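Local atomic coordinates of nucleoside-diphosphate-sugar pyrophosphorylase (Vibrio cholerae, PDB entry 4EVW), a protein that probably transfers a nucleotidyl group from a nucleoside triphosphate to a sugar phosphate, yielding a nucleoside-diphosphate sugar and pyrophosphate. Residues T31-S36 with T68-K73; F121-I126 with D131-V136; Y175-K180 with L203-L208. The protein carries 1 engineered substitution. All blocks are in the same frame, centred on the assembly; numbering follows the deposited sequence.

Contact 1: T31-S36 with T68-K73; sequences TLFEHS and TQLGIK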
loop_
_atom_site.group_PDB
_atom_site.type_symbol
_atom_site.label_atom_id
_atom_site.label_comp_id
_atom_site.label_asym_id
_atom_site.label_seq_id
_atom_site.Cartn_x
_atom_site.Cartn_y
_atom_site.Cartn_z
ATOM N N THR A 31 -14.337 -0.317 -12.386
ATOM C CA THR A 31 -12.896 -0.424 -12.569
ATOM C C THR A 31 -12.195 -1.053 -11.378
ATOM O O THR A 31 -12.698 -1.017 -10.256
ATOM C CB THR A 31 -12.264 0.958 -12.826
ATOM O OG1 THR A 31 -12.497 1.811 -11.695
ATOM C CG2 THR A 31 -12.868 1.592 -14.077
ATOM N N LEU A 32 -11.029 -1.637 -11.621
ATOM C CA LEU A 32 -10.284 -2.250 -10.537
ATOM C C LEU A 32 -9.942 -1.158 -9.518
ATOM O O LEU A 32 -9.868 -1.426 -8.319
ATOM C CB LEU A 32 -9.027 -2.945 -11.081
ATOM C CG LEU A 32 -9.337 -4.095 -12.057
ATOM C CD1 LEU A 32 -8.058 -4.855 -12.393
ATOM C CD2 LEU A 32 -10.349 -5.042 -11.431
ATOM N N PHE A 33 -9.770 0.076 -9.993
ATOM C CA PHE A 33 -9.480 1.198 -9.098
ATOM C C PHE A 33 -10.608 1.309 -8.077
ATOM O O PHE A 33 -10.369 1.427 -6.876
ATOM C CB PHE A 33 -9.393 2.511 -9.880
ATOM C CG PHE A 33 -9.308 3.736 -9.006
ATOM C CD1 PHE A 33 -8.102 4.117 -8.425
ATOM C CD2 PHE A 33 -10.439 4.510 -8.767
ATOM C CE1 PHE A 33 -8.028 5.254 -7.622
ATOM C CE2 PHE A 33 -10.371 5.647 -7.964
ATOM C CZ PHE A 33 -9.163 6.020 -7.392
ATOM N N GLU A 34 -11.843 1.265 -8.568
ATOM C CA GLU A 34 -13.015 1.367 -7.703
ATOM C C GLU A 34 -13.147 0.178 -6.757
ATOM O O GLU A 34 -13.487 0.345 -5.584
ATOM C CB GLU A 34 -14.277 1.507 -8.555
ATOM C CG GLU A 34 -14.373 2.839 -9.289
ATOM C CD GLU A 34 -15.380 2.797 -10.423
ATOM O OE1 GLU A 34 -15.016 2.348 -11.531
ATOM O OE2 GLU A 34 -16.541 3.199 -10.199
ATOM N N HIS A 35 -12.895 -1.026 -7.267
ATOM C CA HIS A 35 -12.966 -2.222 -6.433
ATOM C C HIS A 35 -12.001 -2.093 -5.258
ATOM O O HIS A 35 -12.326 -2.456 -4.129
ATOM C CB HIS A 35 -12.577 -3.468 -7.226
ATOM C CG HIS A 35 -13.667 -3.997 -8.104
ATOM N ND1 HIS A 35 -14.841 -4.513 -7.603
ATOM C CD2 HIS A 35 -13.744 -4.122 -9.450
ATOM C CE1 HIS A 35 -15.595 -4.937 -8.601
ATOM N NE2 HIS A 35 -14.951 -4.712 -9.732
ATOM N N SER A 36 -10.808 -1.582 -5.533
ATOM C CA SER A 36 -9.811 -1.436 -4.483
ATOM C C SER A 36 -10.117 -0.311 -3.502
ATOM O O SER A 36 -10.081 -0.519 -2.289
ATOM C CB SER A 36 -8.420 -1.222 -5.088
ATOM O OG SER A 36 -7.471 -0.959 -4.065
ATOM N N THR A 68 -14.460 11.419 -6.886
ATOM C CA THR A 68 -15.599 12.316 -6.679
ATOM C C THR A 68 -16.874 11.499 -6.741
ATOM O O THR A 68 -17.784 11.634 -5.918
ATOM C CB THR A 68 -15.664 13.375 -7.783
ATOM O OG1 THR A 68 -14.461 14.146 -7.760
ATOM C CG2 THR A 68 -16.863 14.296 -7.578
ATOM N N GLN A 69 -16.936 10.638 -7.741
ATOM C CA GLN A 69 -18.104 9.822 -7.914
ATOM C C GLN A 69 -18.346 8.859 -6.761
ATOM O O GLN A 69 -19.493 8.602 -6.405
ATOM C CB GLN A 69 -17.956 9.069 -9.210
ATOM C CG GLN A 69 -19.164 8.314 -9.593
ATOM C CD GLN A 69 -18.990 7.717 -10.950
ATOM O OE1 GLN A 69 -17.997 7.980 -11.632
ATOM N NE2 GLN A 69 -19.954 6.913 -11.367
ATOM N N LEU A 70 -17.270 8.321 -6.189
ATOM C CA LEU A 70 -17.382 7.381 -5.077
ATOM C C LEU A 70 -17.874 8.089 -3.827
ATOM O O LEU A 70 -18.336 7.456 -2.877
ATOM C CB LEU A 70 -16.026 6.734 -4.797
ATOM C CG LEU A 70 -15.592 5.677 -5.810
ATOM C CD1 LEU A 70 -14.134 5.298 -5.599
ATOM C CD2 LEU A 70 -16.488 4.464 -5.660
ATOM N N GLY A 71 -17.770 9.411 -3.832
ATOM C CA GLY A 71 -18.203 10.183 -2.688
ATOM C C GLY A 71 -17.095 10.403 -1.676
ATOM O O GLY A 71 -17.371 10.619 -0.502
ATOM N N ILE A 72 -15.841 10.340 -2.110
ATOM C CA ILE A 72 -14.742 10.581 -1.177
ATOM C C ILE A 72 -14.726 12.095 -0.988
ATOM O O ILE A 72 -14.469 12.847 -1.923
ATOM C CB ILE A 72 -13.401 10.074 -1.746
ATOM C CG1 ILE A 72 -13.472 8.553 -1.930
ATOM C CG2 ILE A 72 -12.263 10.416 -0.793
ATOM C CD1 ILE A 72 -12.233 7.931 -2.556
ATOM N N LYS A 73 -15.019 12.534 0.230
ATOM C CA LYS A 73 -15.121 13.958 0.516
ATOM C C LYS A 73 -13.831 14.761 0.588
ATOM O O LYS A 73 -13.840 15.964 0.336
ATOM C CB LYS A 73 -15.959 14.152 1.783
ATOM C CG LYS A 73 -17.395 13.655 1.599
ATOM C CD LYS A 73 -17.993 14.238 0.311
ATOM C CE LYS A 73 -19.372 13.672 -0.014
ATOM N NZ LYS A 73 -19.904 14.241 -1.292
#
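The ring of Phe33 and the carboxylate of Glu34 are the flat groups here, and Leu70 reaches toward both residues. Its CD1 comes obliquely to the Phe33 ring, 4.5 Å from CE2. Phe51 of strand 49-54 meets the same ring with its plane strongly inclined, while Val63 and Lys66 of helix 59-70 and Ile114 of a loop also pack on Phe33. The Phe33 torsion, with CG opposite the backbone N (chi1 171°), carries the ring out toward helix 59-70. Glu34 meets Leu70 through its aliphatic part, Glu34 CG lying 4.4 Å from Leu70 CD1, so one methyl branch serves both partners, and the contact between the two segments is apolar.

The carboxylate of Glu34 instead turns back to its own helix start. Its OE1 accepts Thr31 N at 2.9 Å from a donor 45° above the carboxylate plane, and takes the hydroxyl of Thr31 on its anti lone pair, with Thr31 OG1 only 2.6 Å from Glu34 OE1. In return Glu34 N donates to Thr31 OG1 at 3.2 Å. This is a capping box, with Thr31 as N-cap of helix 32-37; two donors grip OE1 and would restrain the carboxylate from turning, and Lys66 adds a long, weak ion pair.

Helix 59-70 is the crossover between the parallel strands 49-54 and 75-80, a beta-alpha-beta unit, consistent with the Rossmann-like fold of nucleotidyltransferases, and Leu70 belongs to its last turn. Gly71 follows with positive phi in a Schellman motif, its N bonded to Thr68 O at 3.0 Å. Beyond the turn, Ile72 packs on Phe49 and Phe51 of strand 49-54 and on Val37, next to Ser36 in helix 32-37.

Contact 2: F121-I126 with D131-V136; sequences FVFPDI and DGYLEV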
loop_
_atom_site.group_PDB
_atom_site.type_symbol
_atom_site.label_atom_id
_atom_site.label_comp_id
_atom_site.label_asym_id
_atom_site.label_seq_id
_atom_site.Cartn_x
_atom_site.Cartn_y
_atom_site.Cartn_z
ATOM N N PHE A 121 -13.371 -2.933 4.922
ATOM C CA PHE A 121 -12.257 -2.677 5.819
ATOM C C PHE A 121 -12.647 -1.739 6.958
ATOM O O PHE A 121 -13.355 -0.758 6.751
ATOM C CB PHE A 121 -11.078 -2.057 5.051
ATOM C CG PHE A 121 -9.925 -1.645 5.931
ATOM C CD1 PHE A 121 -9.852 -0.358 6.467
ATOM C CD2 PHE A 121 -8.922 -2.556 6.245
ATOM C CE1 PHE A 121 -8.797 0.013 7.300
ATOM C CE2 PHE A 121 -7.864 -2.194 7.078
ATOM C CZ PHE A 121 -7.800 -0.908 7.607
ATOM N N VAL A 122 -12.184 -2.064 8.163
ATOM C CA VAL A 122 -12.385 -1.233 9.348
ATOM C C VAL A 122 -11.059 -1.345 10.093
ATOM O O VAL A 122 -10.524 -2.444 10.235
ATOM C CB VAL A 122 -13.520 -1.748 10.272
ATOM C CG1 VAL A 122 -13.566 -0.901 11.542
ATOM C CG2 VAL A 122 -14.867 -1.671 9.555
ATOM N N PHE A 123 -10.508 -0.219 10.542
ATOM C CA PHE A 123 -9.232 -0.252 11.253
ATOM C C PHE A 123 -9.339 -1.128 12.490
ATOM O O PHE A 123 -10.348 -1.093 13.194
ATOM C CB PHE A 123 -8.802 1.159 11.668
ATOM C CG PHE A 123 -8.271 1.991 10.535
ATOM C CD1 PHE A 123 -6.990 1.774 10.034
ATOM C CD2 PHE A 123 -9.063 2.973 9.951
ATOM C CE1 PHE A 123 -6.504 2.524 8.965
ATOM C CE2 PHE A 123 -8.588 3.730 8.879
ATOM C CZ PHE A 123 -7.309 3.505 8.386
ATOM N N PRO A 124 -8.304 -1.939 12.762
ATOM C CA PRO A 124 -8.326 -2.813 13.938
ATOM C C PRO A 124 -7.951 -2.031 15.196
ATOM O O PRO A 124 -7.349 -0.963 15.117
ATOM C CB PRO A 124 -7.306 -3.889 13.584
ATOM C CG PRO A 124 -6.283 -3.122 12.809
ATOM C CD PRO A 124 -7.113 -2.194 11.932
ATOM N N ASP A 125 -8.321 -2.560 16.354
ATOM C CA ASP A 125 -8.029 -1.894 17.614
ATOM C C ASP A 125 -6.530 -1.643 17.815
ATOM O O ASP A 125 -6.137 -0.628 18.390
ATOM C CB ASP A 125 -8.582 -2.730 18.775
ATOM C CG ASP A 125 -8.478 -2.019 20.109
ATOM O OD1 ASP A 125 -9.133 -0.966 20.274
ATOM O OD2 ASP A 125 -7.742 -2.511 20.991
ATOM N N ILE A 126 -5.690 -2.551 17.325
ATOM C CA ILE A 126 -4.249 -2.397 17.507
ATOM C C ILE A 126 -3.722 -1.098 16.890
ATOM O O ILE A 126 -2.677 -0.593 17.303
ATOM C CB ILE A 126 -3.466 -3.630 16.937
ATOM C CG1 ILE A 126 -1.999 -3.573 17.387
ATOM C CG2 ILE A 126 -3.557 -3.674 15.412
ATOM C CD1 ILE A 126 -1.816 -3.504 18.903
ATOM N N ASP A 131 2.671 1.948 17.173
ATOM C CA ASP A 131 3.264 3.010 16.374
ATOM C C ASP A 131 3.036 2.705 14.898
ATOM O O ASP A 131 3.231 3.565 14.033
ATOM C CB ASP A 131 4.761 3.131 16.673
ATOM C CG ASP A 131 5.029 3.684 18.065
ATOM O OD1 ASP A 131 4.465 4.750 18.391
ATOM O OD2 ASP A 131 5.799 3.063 18.828
ATOM N N GLY A 132 2.617 1.474 14.622
ATOM C CA GLY A 132 2.354 1.067 13.253
ATOM C C GLY A 132 2.023 -0.412 13.208
ATOM O O GLY A 132 2.314 -1.147 14.148
ATOM N N TYR A 133 1.394 -0.861 12.135
ATOM C CA TYR A 133 1.084 -2.276 12.035
ATOM C C TYR A 133 0.969 -2.716 10.594
ATOM O O TYR A 133 0.664 -1.918 9.704
ATOM C CB TYR A 133 -0.209 -2.620 12.797
ATOM C CG TYR A 133 -1.485 -2.401 12.017
ATOM C CD1 TYR A 133 -2.125 -1.160 12.004
ATOM C CD2 TYR A 133 -2.043 -3.439 11.273
ATOM C CE1 TYR A 133 -3.302 -0.967 11.268
ATOM C CE2 TYR A 133 -3.204 -3.259 10.540
ATOM C CZ TYR A 133 -3.828 -2.025 10.538
ATOM O OH TYR A 133 -4.983 -1.867 9.809
ATOM N N LEU A 134 1.236 -3.996 10.376
ATOM C CA LEU A 134 1.161 -4.594 9.054
ATOM C C LEU A 134 0.006 -5.564 9.075
ATOM O O LEU A 134 -0.090 -6.400 9.971
ATOM C CB LEU A 134 2.439 -5.382 8.728
ATOM C CG LEU A 134 3.761 -4.627 8.615
ATOM C CD1 LEU A 134 4.455 -4.564 9.974
ATOM C CD2 LEU A 134 4.646 -5.346 7.596
ATOM N N GLU A 135 -0.879 -5.451 8.097
ATOM C CA GLU A 135 -2.000 -6.372 8.010
ATOM C C GLU A 135 -1.433 -7.616 7.344
ATOM O O GLU A 135 -0.726 -7.519 6.336
ATOM C CB GLU A 135 -3.099 -5.770 7.155
ATOM C CG GLU A 135 -4.357 -6.599 7.082
ATOM C CD GLU A 135 -5.390 -5.938 6.206
ATOM O OE1 GLU A 135 -5.195 -5.925 4.973
ATOM O OE2 GLU A 135 -6.384 -5.413 6.754
ATOM N N VAL A 136 -1.723 -8.783 7.902
ATOM C CA VAL A 136 -1.191 -10.020 7.347
ATOM C C VAL A 136 -2.231 -11.129 7.225
ATOM O O VAL A 136 -3.302 -11.063 7.830
ATOM C CB VAL A 136 -0.017 -10.557 8.219
ATOM C CG1 VAL A 136 1.140 -9.562 8.217
ATOM C CG2 VAL A 136 -0.494 -10.810 9.656
#
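Tyr133 points its ring and hydroxyl at Pro124, and the two side chains come from opposite directions. Tyr133 belongs to strand 132-138, which runs in the mixed sheet antiparallel to 174-177 and parallel to 219-223; the loop 121-126, ahead of that strand in the chain, folds over the side from which Tyr133 and Glu135 project. With CG set between backbone N and carbonyl carbon (chi1 85°), the Tyr133 ring is held out from the strand into this loop.

Pro124 CG touches Tyr133 CZ at 3.5 Å, approaching the ring obliquely, and Pro124 CD presses on Tyr133 OH at 3.0 Å, a tight fit. Ile126 places CG2 over one face of the tyrosine ring, toward the rim, 4.2 Å from Tyr133 CG.

Phe121 arrives from the opposite direction to Tyr133 and offers its edge: Phe121 CZ is 3.7 Å from Tyr133 OH, and the hydroxyl oxygen lies near the plane of the phenylalanine ring. Glu135 slides past Phe121 antiparallel, its carboxylate inclined 63° to the ring, and OE2 meets the ring edge with Glu135 OE2 3.6 Å from Phe121 CE2. That oxygen also forms a salt bridge to Arg118, while Glu135 OE1 is hydrogen-bonded to Thr172 OG1, so both oxygens of the buried carboxylate are satisfied. Phe123 crosses Tyr133 at about a right angle, and Phe121 CE1 stands 3.6 Å above the Phe123 ring plane, over its centre.

Contact 3: Y175-K180 with L203-L208; sequences YHFNRK and LYIAPL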
loop_
_atom_site.group_PDB
_atom_site.type_symbol
_atom_site.label_atom_id
_atom_site.label_comp_id
_atom_site.label_asym_id
_atom_site.label_seq_id
_atom_site.Cartn_x
_atom_site.Cartn_y
_atom_site.Cartn_z
ATOM N N TYR A 175 -0.058 -1.278 4.874
ATOM C CA TYR A 175 0.973 -0.902 5.829
ATOM C C TYR A 175 0.563 0.379 6.533
ATOM O O TYR A 175 0.464 1.434 5.906
ATOM C CB TYR A 175 2.296 -0.656 5.106
ATOM C CG TYR A 175 2.733 -1.807 4.242
ATOM C CD1 TYR A 175 2.591 -1.761 2.854
ATOM C CD2 TYR A 175 3.293 -2.947 4.812
ATOM C CE1 TYR A 175 3.000 -2.828 2.055
ATOM C CE2 TYR A 175 3.701 -4.015 4.028
ATOM C CZ TYR A 175 3.555 -3.951 2.654
ATOM O OH TYR A 175 3.971 -5.007 1.881
ATOM N N HIS A 176 0.346 0.291 7.837
ATOM C CA HIS A 176 -0.075 1.447 8.604
ATOM C C HIS A 176 1.051 2.016 9.459
ATOM O O HIS A 176 1.839 1.266 10.042
ATOM C CB HIS A 176 -1.256 1.061 9.505
ATOM C CG HIS A 176 -1.808 2.205 10.299
ATOM N ND1 HIS A 176 -2.637 3.161 9.751
ATOM C CD2 HIS A 176 -1.644 2.546 11.597
ATOM C CE1 HIS A 176 -2.962 4.042 10.682
ATOM N NE2 HIS A 176 -2.373 3.693 11.812
ATOM N N PHE A 177 1.124 3.345 9.505
ATOM C CA PHE A 177 2.103 4.063 10.320
ATOM C C PHE A 177 1.323 5.112 11.105
ATOM O O PHE A 177 0.577 5.899 10.519
ATOM C CB PHE A 177 3.152 4.763 9.451
ATOM C CG PHE A 177 3.930 3.828 8.572
ATOM C CD1 PHE A 177 3.381 3.350 7.392
ATOM C CD2 PHE A 177 5.207 3.416 8.934
ATOM C CE1 PHE A 177 4.092 2.470 6.576
ATOM C CE2 PHE A 177 5.931 2.536 8.128
ATOM C CZ PHE A 177 5.370 2.062 6.945
ATOM N N ASN A 178 1.493 5.127 12.423
ATOM C CA ASN A 178 0.771 6.085 13.258
ATOM C C ASN A 178 1.169 7.539 12.987
ATOM O O ASN A 178 0.355 8.446 13.157
ATOM C CB ASN A 178 0.984 5.759 14.741
ATOM C CG ASN A 178 0.068 6.559 15.645
ATOM O OD1 ASN A 178 -1.144 6.604 15.430
ATOM N ND2 ASN A 178 0.641 7.192 16.662
ATOM N N ARG A 179 2.412 7.757 12.563
ATOM C CA ARG A 179 2.895 9.110 12.266
ATOM C C ARG A 179 3.609 9.189 10.924
ATOM O O ARG A 179 4.512 8.402 10.646
ATOM C CB ARG A 179 3.851 9.596 13.361
ATOM C CG ARG A 179 3.192 9.781 14.721
ATOM C CD ARG A 179 4.142 10.429 15.724
ATOM N NE ARG A 179 3.429 10.889 16.912
ATOM C CZ ARG A 179 3.240 12.168 17.228
ATOM N NH1 ARG A 179 3.718 13.128 16.446
ATOM N NH2 ARG A 179 2.561 12.488 18.323
ATOM N N LYS A 180 3.203 10.150 10.098
ATOM C CA LYS A 180 3.815 10.344 8.788
ATOM C C LYS A 180 5.316 10.536 8.973
ATOM O O LYS A 180 6.116 10.014 8.197
ATOM C CB LYS A 180 3.233 11.585 8.097
ATOM C CG LYS A 180 3.837 11.869 6.724
ATOM C CD LYS A 180 3.515 13.274 6.213
ATOM C CE LYS A 180 4.298 14.345 6.968
ATOM N NZ LYS A 180 4.077 15.698 6.380
ATOM N N LEU A 203 12.648 -0.204 -4.004
ATOM C CA LEU A 203 12.352 0.293 -2.667
ATOM C C LEU A 203 10.926 -0.062 -2.259
ATOM O O LEU A 203 9.962 0.588 -2.670
ATOM C CB LEU A 203 12.563 1.808 -2.629
ATOM C CG LEU A 203 13.975 2.269 -2.997
ATOM C CD1 LEU A 203 14.047 3.794 -2.968
ATOM C CD2 LEU A 203 14.972 1.673 -2.013
ATOM N N TYR A 204 10.811 -1.108 -1.450
ATOM C CA TYR A 204 9.523 -1.601 -0.973
ATOM C C TYR A 204 9.189 -1.064 0.414
ATOM O O TYR A 204 10.078 -0.651 1.157
ATOM C CB TYR A 204 9.549 -3.125 -0.946
ATOM C CG TYR A 204 9.833 -3.737 -2.297
ATOM C CD1 TYR A 204 9.004 -3.472 -3.389
ATOM C CD2 TYR A 204 10.927 -4.578 -2.489
ATOM C CE1 TYR A 204 9.257 -4.032 -4.638
ATOM C CE2 TYR A 204 11.189 -5.143 -3.736
ATOM C CZ TYR A 204 10.349 -4.866 -4.804
ATOM O OH TYR A 204 10.596 -5.427 -6.037
ATOM N N ILE A 205 7.907 -1.095 0.767
ATOM C CA ILE A 205 7.460 -0.582 2.059
ATOM C C ILE A 205 7.769 -1.469 3.269
ATOM O O ILE A 205 8.238 -0.979 4.293
ATOM C CB ILE A 205 5.928 -0.334 2.065
ATOM C CG1 ILE A 205 5.531 0.604 0.918
ATOM C CG2 ILE A 205 5.505 0.244 3.431
ATOM C CD1 ILE A 205 5.636 2.071 1.237
ATOM N N ALA A 206 7.496 -2.768 3.160
ATOM C CA ALA A 206 7.705 -3.679 4.285
ATOM C C ALA A 206 9.060 -3.555 4.989
ATOM O O ALA A 206 9.122 -3.518 6.217
ATOM C CB ALA A 206 7.457 -5.130 3.842
ATOM N N PRO A 207 10.162 -3.487 4.228
ATOM C CA PRO A 207 11.488 -3.363 4.851
ATOM C C PRO A 207 11.638 -2.135 5.756
ATOM O O PRO A 207 12.447 -2.134 6.684
ATOM C CB PRO A 207 12.430 -3.286 3.650
ATOM C CG PRO A 207 11.739 -4.117 2.630
ATOM C CD PRO A 207 10.285 -3.711 2.776
ATOM N N LEU A 208 10.858 -1.089 5.484
ATOM C CA LEU A 208 10.947 0.130 6.278
ATOM C C LEU A 208 10.661 -0.104 7.749
ATOM O O LEU A 208 11.199 0.593 8.604
ATOM C CB LEU A 208 9.995 1.213 5.733
ATOM C CG LEU A 208 10.287 1.679 4.308
ATOM C CD1 LEU A 208 9.437 2.907 3.963
ATOM C CD2 LEU A 208 11.763 2.008 4.185
HETATM O O HOH W 1 6.398 -4.265 0.913
#
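Tyr175 lays its ring against Ile205 and Ala206, and the chain of contacts can be traced outward from CB. Tyr175 CB lies 3.7 Å from Ile205 CG2; Tyr175 CG is nearer still to that methyl, at 3.5 Å. The torsion placing CG beside the backbone N (chi1 -54°) turns one ring face to the isoleucine, whose CG2 makes a CH-pi contact 3.9 Å from the centroid of the Tyr175 ring, 29° off the normal. Farther along one side of the ring, Tyr175 CE1 meets Ile205 CB at 3.8 Å; on the other side Tyr175 CE2 touches Ala206 CB at 3.9 Å. Near CZ the backbone N of Ala206 hangs over the same face, toward the rim. At the tip, Tyr175 OH is 2.7 Å from a water, and that water accepts from Ala206 N at 2.9 Å, so the phenol and a buried amide are bridged. Ser145 OG is a second, direct hydrogen-bond partner of the hydroxyl.

Phe177, two residues on in the same strand, turns its edge to Ile205: Phe177 CZ lies 4.0 Å from Ile205 CG2, near the ring plane. The one methyl therefore sits in the corner where the face of the tyrosine and the edge of the phenylalanine meet. Leu208 N bonds to Ile205 O, closing the turn that presents these residues just ahead of helix 208-214.

Strand 174-177 lies between strands 109-111 and 132-138 in the mixed sheet, antiparallel to both. Around the contact, Ala88 and Val91 of helix 87-100 and Tyr183 of helix 180-191 pack on Ile205, while Tyr209 of helix 208-214 stacks on the Phe177 ring and touches Tyr175.

From the N terminus the three contacts follow in series; none nests in or crosses another. Contact 1 closes first, over 31 intervening residues that include strand 49-54, and brings helix 32-37 against the end of helix 59-70. Contact 2 spans only four residues and folds a loop over the start of strand 132-138. Contact 3 closes last, joining strand 174-177 to the loop that follows helix 180-191. Contacts 2 and 3 share a sheet, where their strands are antiparallel neighbours probably hydrogen-bonded through Tyr133 O and His176 N, 2.9 Å apart. Contact 1 stands apart, its centre about 22 Å from that of contact 2, beside the parallel strands at the other end of the sheet.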